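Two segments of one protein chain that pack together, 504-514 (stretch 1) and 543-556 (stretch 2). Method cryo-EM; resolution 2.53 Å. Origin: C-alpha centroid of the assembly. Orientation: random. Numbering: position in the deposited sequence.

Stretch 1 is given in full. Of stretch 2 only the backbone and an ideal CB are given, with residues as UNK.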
ATOM      1  N   GLU A 504     -31.965 -22.593 -11.331  1.00 27.41           N
ATOM      2  CA  GLU A 504     -30.531 -22.360 -11.469  1.00 27.41           C
ATOM      3  C   GLU A 504     -29.773 -22.776 -10.215  1.00 27.41           C
ATOM      4  O   GLU A 504     -28.668 -23.318 -10.308  1.00 27.41           O
ATOM      5  CB  GLU A 504     -30.261 -20.896 -11.803  1.00 27.41           C
ATOM      6  CG  GLU A 504     -30.988 -20.403 -13.038  1.00 27.41           C
ATOM      7  CD  GLU A 504     -30.726 -18.939 -13.315  1.00 27.41           C
ATOM      8  OE1 GLU A 504     -30.096 -18.277 -12.465  1.00 27.41           O
ATOM      9  OE2 GLU A 504     -31.152 -18.447 -14.381  1.00 27.41           O
ATOM     10  N   ILE A 505     -30.343 -22.537  -9.034  1.00 26.05           N
ATOM     11  CA  ILE A 505     -29.695 -22.990  -7.805  1.00 26.05           C
ATOM     12  C   ILE A 505     -29.665 -24.512  -7.749  1.00 26.05           C
ATOM     13  O   ILE A 505     -28.672 -25.115  -7.320  1.00 26.05           O
ATOM     14  CB  ILE A 505     -30.397 -22.394  -6.573  1.00 26.05           C
ATOM     15  CG1 ILE A 505     -30.317 -20.871  -6.587  1.00 26.05           C
ATOM     16  CG2 ILE A 505     -29.752 -22.904  -5.303  1.00 26.05           C
ATOM     17  CD1 ILE A 505     -31.340 -20.214  -5.693  1.00 26.05           C
ATOM     18  N   GLN A 506     -30.752 -25.160  -8.175  1.00 27.28           N
ATOM     19  CA  GLN A 506     -30.769 -26.618  -8.198  1.00 27.28           C
ATOM     20  C   GLN A 506     -29.718 -27.164  -9.154  1.00 27.28           C
ATOM     21  O   GLN A 506     -29.025 -28.139  -8.840  1.00 27.28           O
ATOM     22  CB  GLN A 506     -32.159 -27.120  -8.580  1.00 27.28           C
ATOM     23  CG  GLN A 506     -32.359 -28.598  -8.338  1.00 27.28           C
ATOM     24  CD  GLN A 506     -32.320 -28.951  -6.868  1.00 27.28           C
ATOM     25  OE1 GLN A 506     -33.157 -28.500  -6.088  1.00 27.28           O
ATOM     26  NE2 GLN A 506     -31.339 -29.756  -6.478  1.00 27.28           N
ATOM     27  N   GLU A 507     -29.580 -26.541 -10.326  1.00 27.90           N
ATOM     28  CA  GLU A 507     -28.548 -26.955 -11.271  1.00 27.90           C
ATOM     29  C   GLU A 507     -27.153 -26.714 -10.706  1.00 27.90           C
ATOM     30  O   GLU A 507     -26.236 -27.510 -10.935  1.00 27.90           O
ATOM     31  CB  GLU A 507     -28.732 -26.214 -12.593  1.00 27.90           C
ATOM     32  CG  GLU A 507     -27.650 -26.476 -13.619  1.00 27.90           C
ATOM     33  CD  GLU A 507     -27.699 -25.488 -14.766  1.00 27.90           C
ATOM     34  OE1 GLU A 507     -28.622 -24.647 -14.786  1.00 27.90           O
ATOM     35  OE2 GLU A 507     -26.813 -25.548 -15.645  1.00 27.90           O
ATOM     36  N   ALA A 508     -26.975 -25.620  -9.963  1.00 26.13           N
ATOM     37  CA  ALA A 508     -25.691 -25.356  -9.327  1.00 26.13           C
ATOM     38  C   ALA A 508     -25.340 -26.444  -8.326  1.00 26.13           C
ATOM     39  O   ALA A 508     -24.196 -26.903  -8.278  1.00 26.13           O
ATOM     40  CB  ALA A 508     -25.711 -23.990  -8.644  1.00 26.13           C
ATOM     41  N   LEU A 509     -26.311 -26.874  -7.520  1.00 25.23           N
ATOM     42  CA  LEU A 509     -26.061 -27.977  -6.595  1.00 25.23           C
ATOM     43  C   LEU A 509     -25.748 -29.267  -7.346  1.00 25.23           C
ATOM     44  O   LEU A 509     -24.833 -30.018  -6.968  1.00 25.23           O
ATOM     45  CB  LEU A 509     -27.265 -28.167  -5.674  1.00 25.23           C
ATOM     46  CG  LEU A 509     -27.407 -27.153  -4.537  1.00 25.23           C
ATOM     47  CD1 LEU A 509     -28.771 -27.261  -3.891  1.00 25.23           C
ATOM     48  CD2 LEU A 509     -26.310 -27.343  -3.508  1.00 25.23           C
ATOM     49  N   ASP A 510     -26.493 -29.535  -8.420  1.00 26.83           N
ATOM     50  CA  ASP A 510     -26.291 -30.762  -9.183  1.00 26.83           C
ATOM     51  C   ASP A 510     -24.895 -30.817  -9.785  1.00 26.83           C
ATOM     52  O   ASP A 510     -24.253 -31.874  -9.780  1.00 26.83           O
ATOM     53  CB  ASP A 510     -27.348 -30.879 -10.279  1.00 26.83           C
ATOM     54  CG  ASP A 510     -28.745 -31.056  -9.722  1.00 26.83           C
ATOM     55  OD1 ASP A 510     -28.870 -31.393  -8.525  1.00 26.83           O
ATOM     56  OD2 ASP A 510     -29.719 -30.854 -10.477  1.00 26.83           O
ATOM     57  N   ARG A 511     -24.403 -29.697 -10.314  1.00 26.09           N
ATOM     58  CA  ARG A 511     -23.062 -29.709 -10.879  1.00 26.09           C
ATOM     59  C   ARG A 511     -21.980 -29.531  -9.822  1.00 26.09           C
ATOM     60  O   ARG A 511     -20.830 -29.901 -10.072  1.00 26.09           O
ATOM     61  CB  ARG A 511     -22.922 -28.646 -11.972  1.00 26.09           C
ATOM     62  CG  ARG A 511     -23.150 -27.226 -11.536  1.00 26.09           C
ATOM     63  CD  ARG A 511     -22.777 -26.271 -12.657  1.00 26.09           C
ATOM     64  NE  ARG A 511     -23.592 -26.455 -13.854  1.00 26.09           N
ATOM     65  CZ  ARG A 511     -23.703 -25.555 -14.829  1.00 26.09           C
ATOM     66  NH1 ARG A 511     -23.050 -24.405 -14.751  1.00 26.09           N
ATOM     67  NH2 ARG A 511     -24.467 -25.804 -15.882  1.00 26.09           N
ATOM     68  N   LEU A 512     -22.319 -29.023  -8.636  1.00 24.87           N
ATOM     69  CA  LEU A 512     -21.374 -29.062  -7.527  1.00 24.87           C
ATOM     70  C   LEU A 512     -21.106 -30.491  -7.087  1.00 24.87           C
ATOM     71  O   LEU A 512     -19.978 -30.820  -6.708  1.00 24.87           O
ATOM     72  CB  LEU A 512     -21.898 -28.242  -6.348  1.00 24.87           C
ATOM     73  CG  LEU A 512     -21.564 -26.751  -6.299  1.00 24.87           C
ATOM     74  CD1 LEU A 512     -22.328 -26.075  -5.178  1.00 24.87           C
ATOM     75  CD2 LEU A 512     -20.077 -26.543  -6.124  1.00 24.87           C
ATOM     76  N   GLN A 513     -22.128 -31.348  -7.126  1.00 26.24           N
ATOM     77  CA  GLN A 513     -21.900 -32.761  -6.829  1.00 26.24           C
ATOM     78  C   GLN A 513     -20.919 -33.387  -7.819  1.00 26.24           C
ATOM     79  O   GLN A 513     -19.980 -34.087  -7.418  1.00 26.24           O
ATOM     80  CB  GLN A 513     -23.225 -33.520  -6.827  1.00 26.24           C
ATOM     81  CG  GLN A 513     -24.113 -33.208  -5.637  1.00 26.24           C
ATOM     82  CD  GLN A 513     -23.574 -33.790  -4.344  1.00 26.24           C
ATOM     83  OE1 GLN A 513     -23.270 -34.980  -4.266  1.00 26.24           O
ATOM     84  NE2 GLN A 513     -23.453 -32.952  -3.322  1.00 26.24           N
ATOM     85  N   GLU A 514     -21.108 -33.129  -9.116  1.00 26.15           N
ATOM     86  CA  GLU A 514     -20.177 -33.636 -10.121  1.00 26.15           C
ATOM     87  C   GLU A 514     -18.782 -33.064  -9.920  1.00 26.15           C
ATOM     88  O   GLU A 514     -17.779 -33.767 -10.085  1.00 26.15           O
ATOM     89  CB  GLU A 514     -20.683 -33.305 -11.525  1.00 26.15           C
ATOM     90  CG  GLU A 514     -21.968 -34.006 -11.915  1.00 26.15           C
ATOM     91  CD  GLU A 514     -21.798 -35.505 -12.047  1.00 26.15           C
ATOM     92  OE1 GLU A 514     -20.697 -35.949 -12.429  1.00 26.15           O
ATOM     93  OE2 GLU A 514     -22.768 -36.242 -11.773  1.00 26.15           O
ATOM     94  N   UNK A 543     -13.273 -24.405  -0.700  1.00 19.47           N
ATOM     95  CA  UNK A 543     -14.128 -23.662  -1.621  1.00 19.47           C
ATOM     96  C   UNK A 543     -15.372 -24.461  -1.991  1.00 19.47           C
ATOM     97  O   UNK A 543     -16.474 -23.908  -2.051  1.00 19.47           O
ATOM     98  CB  UNK A 543     -13.350 -23.290  -2.885  1.00 19.47           C
ATOM     99  N   UNK A 544     -15.218 -25.766  -2.224  1.00 19.85           N
ATOM    100  CA  UNK A 544     -16.366 -26.602  -2.566  1.00 19.85           C
ATOM    101  C   UNK A 544     -17.354 -26.691  -1.410  1.00 19.85           C
ATOM    102  O   UNK A 544     -18.572 -26.601  -1.619  1.00 19.85           O
ATOM    103  CB  UNK A 544     -15.901 -28.004  -2.965  1.00 19.85           C
ATOM    104  N   UNK A 545     -16.852 -26.863  -0.185  1.00 19.65           N
ATOM    105  CA  UNK A 545     -17.742 -26.934   0.972  1.00 19.65           C
ATOM    106  C   UNK A 545     -18.520 -25.631   1.150  1.00 19.65           C
ATOM    107  O   UNK A 545     -19.742 -25.639   1.362  1.00 19.65           O
ATOM    108  CB  UNK A 545     -16.942 -27.246   2.239  1.00 19.65           C
ATOM    109  N   UNK A 546     -17.825 -24.496   1.043  1.00 19.81           N
ATOM    110  CA  UNK A 546     -18.486 -23.208   1.226  1.00 19.81           C
ATOM    111  C   UNK A 546     -19.496 -22.958   0.113  1.00 19.81           C
ATOM    112  O   UNK A 546     -20.578 -22.410   0.353  1.00 19.81           O
ATOM    113  CB  UNK A 546     -17.456 -22.078   1.270  1.00 19.81           C
ATOM    114  N   UNK A 547     -19.167 -23.355  -1.121  1.00 20.96           N
ATOM    115  CA  UNK A 547     -20.105 -23.188  -2.224  1.00 20.96           C
ATOM    116  C   UNK A 547     -21.365 -24.014  -2.012  1.00 20.96           C
ATOM    117  O   UNK A 547     -22.477 -23.539  -2.276  1.00 20.96           O
ATOM    118  CB  UNK A 547     -19.442 -23.575  -3.548  1.00 20.96           C
ATOM    119  N   UNK A 548     -21.215 -25.255  -1.540  1.00 22.78           N
ATOM    120  CA  UNK A 548     -22.393 -26.064  -1.244  1.00 22.78           C
ATOM    121  C   UNK A 548     -23.259 -25.404  -0.177  1.00 22.78           C
ATOM    122  O   UNK A 548     -24.491 -25.361  -0.303  1.00 22.78           O
ATOM    123  CB  UNK A 548     -21.977 -27.465  -0.791  1.00 22.78           C
ATOM    124  N   UNK A 549     -22.628 -24.873   0.874  1.00 21.79           N
ATOM    125  CA  UNK A 549     -23.389 -24.206   1.927  1.00 21.79           C
ATOM    126  C   UNK A 549     -24.155 -23.006   1.380  1.00 21.79           C
ATOM    127  O   UNK A 549     -25.345 -22.822   1.673  1.00 21.79           O
ATOM    128  CB  UNK A 549     -22.457 -23.763   3.057  1.00 21.79           C
ATOM    129  N   UNK A 550     -23.481 -22.178   0.579  1.00 20.83           N
ATOM    130  CA  UNK A 550     -24.111 -20.979   0.031  1.00 20.83           C
ATOM    131  C   UNK A 550     -25.290 -21.354  -0.855  1.00 20.83           C
ATOM    132  O   UNK A 550     -26.374 -20.762  -0.763  1.00 20.83           O
ATOM    133  CB  UNK A 550     -23.097 -20.150  -0.759  1.00 20.83           C
ATOM    134  N   UNK A 551     -25.100 -22.349  -1.725  1.00 21.27           N
ATOM    135  CA  UNK A 551     -26.167 -22.743  -2.637  1.00 21.27           C
ATOM    136  C   UNK A 551     -27.369 -23.298  -1.885  1.00 21.27           C
ATOM    137  O   UNK A 551     -28.517 -22.978  -2.216  1.00 21.27           O
ATOM    138  CB  UNK A 551     -25.652 -23.780  -3.637  1.00 21.27           C
ATOM    139  N   UNK A 552     -27.133 -24.126  -0.865  1.00 22.18           N
ATOM    140  CA  UNK A 552     -28.256 -24.698  -0.131  1.00 22.18           C
ATOM    141  C   UNK A 552     -29.012 -23.632   0.655  1.00 22.18           C
ATOM    142  O   UNK A 552     -30.250 -23.641   0.689  1.00 22.18           O
ATOM    143  CB  UNK A 552     -27.765 -25.796   0.815  1.00 22.18           C
ATOM    144  N   UNK A 553     -28.293 -22.696   1.282  1.00 20.96           N
ATOM    145  CA  UNK A 553     -28.972 -21.610   1.983  1.00 20.96           C
ATOM    146  C   UNK A 553     -29.794 -20.759   1.022  1.00 20.96           C
ATOM    147  O   UNK A 553     -30.945 -20.405   1.320  1.00 20.96           O
ATOM    148  CB  UNK A 553     -27.955 -20.735   2.719  1.00 20.96           C
ATOM    149  N   UNK A 554     -29.225 -20.432  -0.144  1.00 21.25           N
ATOM    150  CA  UNK A 554     -29.943 -19.621  -1.118  1.00 21.25           C
ATOM    151  C   UNK A 554     -31.171 -20.340  -1.653  1.00 21.25           C
ATOM    152  O   UNK A 554     -32.185 -19.700  -1.945  1.00 21.25           O
ATOM    153  CB  UNK A 554     -29.017 -19.241  -2.275  1.00 21.25           C
ATOM    154  N   UNK A 555     -31.100 -21.663  -1.796  1.00 22.43           N
ATOM    155  CA  UNK A 555     -32.280 -22.408  -2.215  1.00 22.43           C
ATOM    156  C   UNK A 555     -33.338 -22.427  -1.122  1.00 22.43           C
ATOM    157  O   UNK A 555     -34.538 -22.376  -1.411  1.00 22.43           O
ATOM    158  CB  UNK A 555     -31.897 -23.838  -2.600  1.00 22.43           C
ATOM    159  N   UNK A 556     -32.916 -22.505   0.140  1.00 23.36           N
ATOM    160  CA  UNK A 556     -33.886 -22.661   1.215  1.00 23.36           C
ATOM    161  C   UNK A 556     -34.594 -21.359   1.571  1.00 23.36           C
ATOM    162  O   UNK A 556     -35.770 -21.395   1.948  1.00 23.36           O
ATOM    163  CB  UNK A 556     -33.193 -23.222   2.458  1.00 23.36           C
TER

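Two helices run nearly antiparallel, their axes 9.5 Å apart at closest approach and crossing at -154°. Stretch 1 offers Ile 505, Leu 509 and Leu 512 as its apolar ridge, with Gln 506 and Gln 513 reaching in from the flank.

Position 543 has nothing of stretch 1 within reach, so this contact leaves it free; it is Met 543. At 544 the CB points sideways, 5.4 Å from Leu 512 CD2, so a small residue would hardly reach Leu 512, while a longer apolar one could. Leu 544 does, its CD2 4.2 Å from Leu 512 CD2. Position 545 points away and 546 is out of reach, so both are unconstrained from this side; they are Leu 545 and Val 546.

At 547 the CB points toward stretch 1 and already lies 4.0 Å from Leu 512 CD2. Alanine, serine or cysteine would suit. The residue is Ser 547, whose OG turns back to its own helix and donates to Met 543 O at 2.6 Å.

At 548 the CB points sideways, 4.6 Å from Leu 512 CD1 and 5.1 Å from Leu 509 CD2, and the amide of Gln 513 lies farther out; a long side chain with an apolar stem and a polar end fits, glutamate or glutamine among them. Glu 548 brings its CG to 4.3 Å from Leu 509 CD2, while its OE1 stays 4.1 Å from Gln 513 NE2, too far for a hydrogen bond. Position 549 points away and 550 is out of reach, so stretch 1 sets no demand; they are Cys 549 and Val 550.

At 551 three side chains crowd the ideal CB: Leu 509 CD2 at 3.6 Å, Leu 512 CD1 at 4.3 Å and Ile 505 CG2 at 4.5 Å. Small is the rule, and alanine is the natural answer. It is Ala 551; Ile 505 CG2 also lies 3.3 Å from Ala 551 O, a contact with the backbone.

At 552 the CB points away, yet a flexible aliphatic stem could still brush Leu 509, with a polar end beyond. Lys 552 puts CG 3.7 Å from Leu 509 CD2, and its NZ makes a long salt bridge, 3.9 Å, to Glu 548 OE1. Position 553 points away and is free; it is Ala 553.

Position 554 faces Ile 505 CD1, 4.2 Å from the ideal CB; alanine suffices to meet the methyl, and other apolar residues might fit if they turn aside. It is Ala 554. At 555 the CB abuts Ile 505 CG2 at 3.6 Å, with Leu 509 beside it; leucine, isoleucine or methionine could serve. Leu 555 extends CD2 to 4.2 Å from Leu 509 CD1, completing with 548, 551 and 552 the hole that receives Leu 509. Position 556 is out of reach; it is Gln 556.

Stretch 2, residues 543-556: MLLVSECVAKAALQ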
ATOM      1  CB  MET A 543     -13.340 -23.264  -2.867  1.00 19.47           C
ATOM      2  CG  MET A 543     -12.636 -21.929  -2.729  1.00 19.47           C
ATOM      3  SD  MET A 543     -11.887 -21.332  -4.251  1.00 19.47           S
ATOM      4  CE  MET A 543     -10.315 -22.183  -4.214  1.00 19.47           C
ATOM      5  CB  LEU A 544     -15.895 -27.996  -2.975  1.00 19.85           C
ATOM      6  CG  LEU A 544     -15.216 -28.129  -4.339  1.00 19.85           C
ATOM      7  CD1 LEU A 544     -14.551 -29.488  -4.477  1.00 19.85           C
ATOM      8  CD2 LEU A 544     -16.209 -27.903  -5.461  1.00 19.85           C
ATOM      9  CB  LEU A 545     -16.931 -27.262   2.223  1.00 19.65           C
ATOM     10  CG  LEU A 545     -17.700 -27.655   3.482  1.00 19.65           C
ATOM     11  CD1 LEU A 545     -18.528 -28.884   3.215  1.00 19.65           C
ATOM     12  CD2 LEU A 545     -16.747 -27.894   4.635  1.00 19.65           C
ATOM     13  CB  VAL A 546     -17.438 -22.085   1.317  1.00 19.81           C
ATOM     14  CG1 VAL A 546     -18.098 -20.726   1.214  1.00 19.81           C
ATOM     15  CG2 VAL A 546     -16.667 -22.198   2.619  1.00 19.81           C
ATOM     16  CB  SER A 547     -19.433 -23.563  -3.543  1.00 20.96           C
ATOM     17  OG  SER A 547     -18.218 -22.859  -3.707  1.00 20.96           O
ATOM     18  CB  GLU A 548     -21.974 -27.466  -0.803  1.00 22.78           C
ATOM     19  CG  GLU A 548     -23.091 -28.495  -0.854  1.00 22.78           C
ATOM     20  CD  GLU A 548     -22.670 -29.842  -0.296  1.00 22.78           C
ATOM     21  OE1 GLU A 548     -23.557 -30.649   0.051  1.00 22.78           O
ATOM     22  OE2 GLU A 548     -21.450 -30.097  -0.205  1.00 22.78           O
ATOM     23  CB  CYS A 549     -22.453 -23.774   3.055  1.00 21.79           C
ATOM     24  SG  CYS A 549     -22.100 -25.053   4.263  1.00 21.79           S
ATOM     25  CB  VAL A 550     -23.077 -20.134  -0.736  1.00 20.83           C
ATOM     26  CG1 VAL A 550     -23.765 -19.031  -1.511  1.00 20.83           C
ATOM     27  CG2 VAL A 550     -22.060 -19.548   0.220  1.00 20.83           C
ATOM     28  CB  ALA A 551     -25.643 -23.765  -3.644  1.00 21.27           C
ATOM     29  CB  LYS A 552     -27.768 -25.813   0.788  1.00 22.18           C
ATOM     30  CG  LYS A 552     -27.408 -27.080   0.045  1.00 22.18           C
ATOM     31  CD  LYS A 552     -27.263 -28.256   0.985  1.00 22.18           C
ATOM     32  CE  LYS A 552     -27.158 -29.553   0.208  1.00 22.18           C
ATOM     33  NZ  LYS A 552     -27.285 -30.733   1.098  1.00 22.18           N
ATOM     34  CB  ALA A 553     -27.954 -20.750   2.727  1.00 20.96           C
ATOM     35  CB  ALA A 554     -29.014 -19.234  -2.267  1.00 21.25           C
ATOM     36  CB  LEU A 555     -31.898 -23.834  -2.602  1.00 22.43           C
ATOM     37  CG  LEU A 555     -33.047 -24.679  -3.155  1.00 22.43           C
ATOM     38  CD1 LEU A 555     -33.390 -24.250  -4.571  1.00 22.43           C
ATOM     39  CD2 LEU A 555     -32.706 -26.153  -3.106  1.00 22.43           C
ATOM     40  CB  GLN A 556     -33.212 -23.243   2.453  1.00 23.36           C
ATOM     41  CG  GLN A 556     -34.185 -23.899   3.408  1.00 23.36           C
ATOM     42  CD  GLN A 556     -33.586 -25.087   4.118  1.00 23.36           C
ATOM     43  OE1 GLN A 556     -32.683 -25.742   3.600  1.00 23.36           O
ATOM     44  NE2 GLN A 556     -34.083 -25.373   5.314  1.00 23.36           N
TER
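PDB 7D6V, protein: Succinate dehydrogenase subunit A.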